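Local coordinates for putative uncharacterized protein (Mycobacterium abscessus, PDB 3RR6), which is of unknown function but belongs to the fumarylacetoacetate hydrolase family and probably binds a metal ion, perhaps acting as an isomerase or acetylpyruvate hydrolase, at residues A[73-78]-A[202-208]. Numbering follows the deposited sequence.
Sequences NYAAHA and RTSLLLH. With EDO (1,2-ethanediol), chain O; EDO (1,2-ethanediol), chain M.
Two loops of the fumarylacetoacetate hydrolase fold run antiparallel past each other and meet in a single beta bridge, Tyr-74 with Leu-206, their CA atoms 4.6 Å apart. Residues 203-205 form a 3-10 turn, with Leu-205 N hydrogen-bonded to Arg-202 O at 3.0 Å; the chain then extends at Leu-206 (phi/psi -62/129), opposite the extended Tyr-74 (-119/135).

Two backbone hydrogen bonds flank the bridge, each 2.8 Å: Leu-207 N to Asn-73 O, and Ala-75 N to Leu-205 O. Asn-73 takes positive phi (80/15), which asparagine tolerates well. Its t side chain, carrying both acceptor and donor, pairs with the backbone of one residue: His-208 N gives to Asn-73 OD1 (2.9 Å) and Asn-73 ND2 to His-208 O (3.0 Å).

Apolar packing completes the contact. The Tyr-74 ring (chi1 m) receives Leu-206 CD2 over one face, a CH-pi contact 3.9 Å from the centroid. Small Ala-75 leaves room for two leucines, its CB 3.8 Å from Leu-207 CD2, while Leu-205 CD2 reaches Ala-78 CA at 3.6 Å.

The bridge thus joins the loop following strand 67-70 to the link between edge strand 196-202 and helix 210-220; Tyr-74 also rests on Ile-189 of strand 188-193.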
ATOM      1  N   ASN A  73       6.345  13.120  -2.066  1.00 17.25           N
ATOM      2  CA  ASN A  73       6.917  12.440  -3.256  1.00 15.59           C
ATOM      3  C   ASN A  73       6.177  12.571  -4.595  1.00 15.14           C
ATOM      4  O   ASN A  73       6.464  11.820  -5.530  1.00 14.54           O
ATOM      5  CB  ASN A  73       7.206  10.943  -2.988  1.00 14.71           C
ATOM      6  CG  ASN A  73       8.230  10.357  -3.954  1.00 14.11           C
ATOM      7  OD1 ASN A  73       9.186  11.041  -4.341  1.00 15.35           O
ATOM      8  ND2 ASN A  73       8.041   9.088  -4.336  1.00 13.25           N
ATOM      9  N   TYR A  74       5.252  13.523  -4.693  1.00 14.77           N
ATOM     10  CA  TYR A  74       4.585  13.820  -5.960  1.00 14.55           C
ATOM     11  C   TYR A  74       4.826  15.250  -6.415  1.00 15.64           C
ATOM     12  O   TYR A  74       4.696  16.199  -5.626  1.00 15.95           O
ATOM     13  CB  TYR A  74       3.074  13.614  -5.832  1.00 14.32           C
ATOM     14  CG  TYR A  74       2.627  12.185  -5.993  1.00 12.72           C
ATOM     15  CD1 TYR A  74       2.743  11.277  -4.952  1.00 13.36           C
ATOM     16  CD2 TYR A  74       2.096  11.740  -7.195  1.00 14.21           C
ATOM     17  CE1 TYR A  74       2.333   9.964  -5.104  1.00 13.00           C
ATOM     18  CE2 TYR A  74       1.682  10.434  -7.362  1.00 14.66           C
ATOM     19  CZ  TYR A  74       1.797   9.548  -6.311  1.00 14.24           C
ATOM     20  OH  TYR A  74       1.398   8.248  -6.461  1.00 14.20           O
ATOM     21  N   ALA A  75       5.127  15.401  -7.700  1.00 16.57           N
ATOM     22  CA  ALA A  75       5.104  16.711  -8.345  1.00 18.54           C
ATOM     23  C   ALA A  75       3.656  17.155  -8.518  1.00 20.45           C
ATOM     24  O   ALA A  75       2.765  16.330  -8.703  1.00 20.22           O
ATOM     25  CB  ALA A  75       5.789  16.637  -9.708  1.00 18.54           C
ATOM     26  N   ALA A  76       3.438  18.465  -8.483  1.00 23.51           N
ATOM     27  CA  ALA A  76       2.104  19.040  -8.705  1.00 25.85           C
ATOM     28  C   ALA A  76       1.593  18.880 -10.141  1.00 27.75           C
ATOM     29  O   ALA A  76       0.387  18.732 -10.361  1.00 29.11           O
ATOM     30  CB  ALA A  76       2.108  20.510  -8.312  1.00 26.68           C
ATOM     31  N   HIS A  77       2.503  18.908 -11.112  1.00 29.26           N
ATOM     32  CA  HIS A  77       2.149  18.929 -12.530  1.00 31.01           C
ATOM     33  C   HIS A  77       3.315  18.374 -13.339  1.00 31.85           C
ATOM     34  O   HIS A  77       4.464  18.447 -12.901  1.00 31.38           O
ATOM     35  CB  HIS A  77       1.832  20.379 -12.946  1.00 31.88           C
ATOM     36  CG  HIS A  77       1.260  20.529 -14.327  1.00 33.46           C
ATOM     37  ND1 HIS A  77       2.048  20.655 -15.450  1.00 35.06           N
ATOM     38  CD2 HIS A  77      -0.022  20.626 -14.756  1.00 34.13           C
ATOM     39  CE1 HIS A  77       1.278  20.796 -16.515  1.00 36.30           C
ATOM     40  NE2 HIS A  77       0.017  20.785 -16.120  1.00 35.39           N
ATOM     41  N   ALA A  78       3.016  17.825 -14.515  1.00 33.27           N
ATOM     42  CA  ALA A  78       4.029  17.227 -15.387  1.00 34.67           C
ATOM     43  C   ALA A  78       5.160  18.198 -15.759  1.00 36.49           C
ATOM     44  O   ALA A  78       6.283  17.768 -16.021  1.00 36.80           O
ATOM     45  CB  ALA A  78       3.373  16.665 -16.651  1.00 34.88           C
ATOM     46  N   ARG A 202      -1.205  10.916 -11.013  1.00 14.21           N
ATOM     47  CA  ARG A 202      -0.671   9.786 -11.756  1.00 14.28           C
ATOM     48  C   ARG A 202       0.728   9.482 -11.231  1.00 14.11           C
ATOM     49  O   ARG A 202       1.459  10.387 -10.829  1.00 13.72           O
ATOM     50  CB  ARG A 202      -0.622  10.086 -13.258  1.00 15.11           C
ATOM     51  CG  ARG A 202      -1.970  10.448 -13.886  1.00 16.52           C
ATOM     52  CD  ARG A 202      -1.890  10.478 -15.411  1.00 17.71           C
ATOM     53  NE  ARG A 202      -1.717   9.132 -15.941  1.00 18.32           N
ATOM     54  CZ  ARG A 202      -2.694   8.242 -16.100  1.00 19.13           C
ATOM     55  NH1 ARG A 202      -3.956   8.550 -15.809  1.00 21.16           N
ATOM     56  NH2 ARG A 202      -2.405   7.031 -16.564  1.00 20.28           N
ATOM     57  N   THR A 203       1.097   8.209 -11.240  1.00 13.97           N
ATOM     58  CA  THR A 203       2.395   7.808 -10.692  1.00 13.97           C
ATOM     59  C   THR A 203       3.575   8.270 -11.560  1.00 14.58           C
ATOM     60  O   THR A 203       4.728   8.159 -11.155  1.00 14.00           O
ATOM     61  CB  THR A 203       2.474   6.279 -10.475  1.00 13.98           C
ATOM     62  OG1 THR A 203       2.327   5.608 -11.729  1.00 14.75           O
ATOM     63  CG2 THR A 203       1.392   5.792  -9.499  1.00 14.85           C
ATOM     64  N   SER A 204       3.293   8.790 -12.751  1.00 14.45           N
ATOM     65  CA  SER A 204       4.302   9.473 -13.559  1.00 15.18           C
ATOM     66  C   SER A 204       4.779  10.785 -12.940  1.00 15.35           C
ATOM     67  O   SER A 204       5.797  11.343 -13.385  1.00 16.62           O
ATOM     68  CB  SER A 204       3.778   9.714 -14.980  1.00 15.81           C
ATOM     69  OG  SER A 204       2.468  10.255 -14.966  1.00 17.53           O
ATOM     70  N   LEU A 205       4.061  11.273 -11.921  1.00 14.84           N
ATOM     71  CA  LEU A 205       4.493  12.439 -11.159  1.00 14.86           C
ATOM     72  C   LEU A 205       5.278  12.094  -9.878  1.00 14.28           C
ATOM     73  O   LEU A 205       5.573  12.981  -9.082  1.00 14.30           O
ATOM     74  CB  LEU A 205       3.280  13.344 -10.849  1.00 14.97           C
ATOM     75  CG  LEU A 205       2.567  13.862 -12.108  1.00 16.71           C
ATOM     76  CD1 LEU A 205       1.405  14.770 -11.731  1.00 16.29           C
ATOM     77  CD2 LEU A 205       3.535  14.588 -13.037  1.00 18.24           C
ATOM     78  N   LEU A 206       5.641  10.824  -9.669  1.00 14.05           N
ATOM     79  CA  LEU A 206       6.528  10.491  -8.537  1.00 13.70           C
ATOM     80  C   LEU A 206       7.876  11.196  -8.702  1.00 14.29           C
ATOM     81  O   LEU A 206       8.506  11.114  -9.776  1.00 15.34           O
ATOM     82  CB  LEU A 206       6.744   8.980  -8.436  1.00 13.50           C
ATOM     83  CG  LEU A 206       5.575   8.132  -7.947  1.00 13.06           C
ATOM     84  CD1 LEU A 206       5.900   6.648  -8.097  1.00 14.24           C
ATOM     85  CD2 LEU A 206       5.240   8.433  -6.500  1.00 13.84           C
ATOM     86  N   LEU A 207       8.313  11.903  -7.662  1.00 14.14           N
ATOM     87  CA  LEU A 207       9.586  12.635  -7.721  1.00 14.59           C
ATOM     88  C   LEU A 207      10.765  11.656  -7.722  1.00 14.94           C
ATOM     89  O   LEU A 207      11.696  11.773  -8.533  1.00 16.65           O
ATOM     90  CB  LEU A 207       9.697  13.619  -6.552  1.00 14.90           C
ATOM     91  CG  LEU A 207       8.685  14.774  -6.611  1.00 16.08           C
ATOM     92  CD1 LEU A 207       8.673  15.544  -5.302  1.00 17.53           C
ATOM     93  CD2 LEU A 207       8.973  15.697  -7.781  1.00 17.99           C
ATOM     94  N   HIS A 208      10.705  10.708  -6.795  1.00 13.92           N
ATOM     95  CA  HIS A 208      11.572   9.535  -6.780  1.00 13.81           C
ATOM     96  C   HIS A 208      10.716   8.365  -7.237  1.00 13.48           C
ATOM     97  O   HIS A 208       9.733   8.005  -6.576  1.00 12.88           O
ATOM     98  CB  HIS A 208      12.128   9.298  -5.380  1.00 13.80           C
ATOM     99  CG  HIS A 208      12.851  10.476  -4.822  1.00 15.77           C
ATOM    100  ND1 HIS A 208      14.155  10.770  -5.152  1.00 20.23           N
ATOM    101  CD2 HIS A 208      12.438  11.459  -3.989  1.00 18.52           C
ATOM    102  CE1 HIS A 208      14.519  11.874  -4.526  1.00 20.16           C
ATOM    103  NE2 HIS A 208      13.499  12.311  -3.815  1.00 19.14           N
TER
HETATM  104  C1  EDO O 275       2.396  15.424  -2.689  1.00 29.06           C
HETATM  105  O1  EDO O 275       3.517  14.547  -2.500  1.00 23.49           O
HETATM  106  C2  EDO O 275       2.740  16.820  -2.211  1.00 28.65           C
HETATM  107  O2  EDO O 275       2.794  16.858  -0.782  1.00 33.35           O
HETATM  108  C1  EDO M 273      11.754  15.665 -10.992  1.00 37.67           C
HETATM  109  O1  EDO M 273      11.978  16.873 -10.254  1.00 39.02           O
HETATM  110  C2  EDO M 273      11.850  14.483 -10.038  1.00 37.22           C
HETATM  111  O2  EDO M 273      12.332  13.311 -10.702  1.00 36.98           O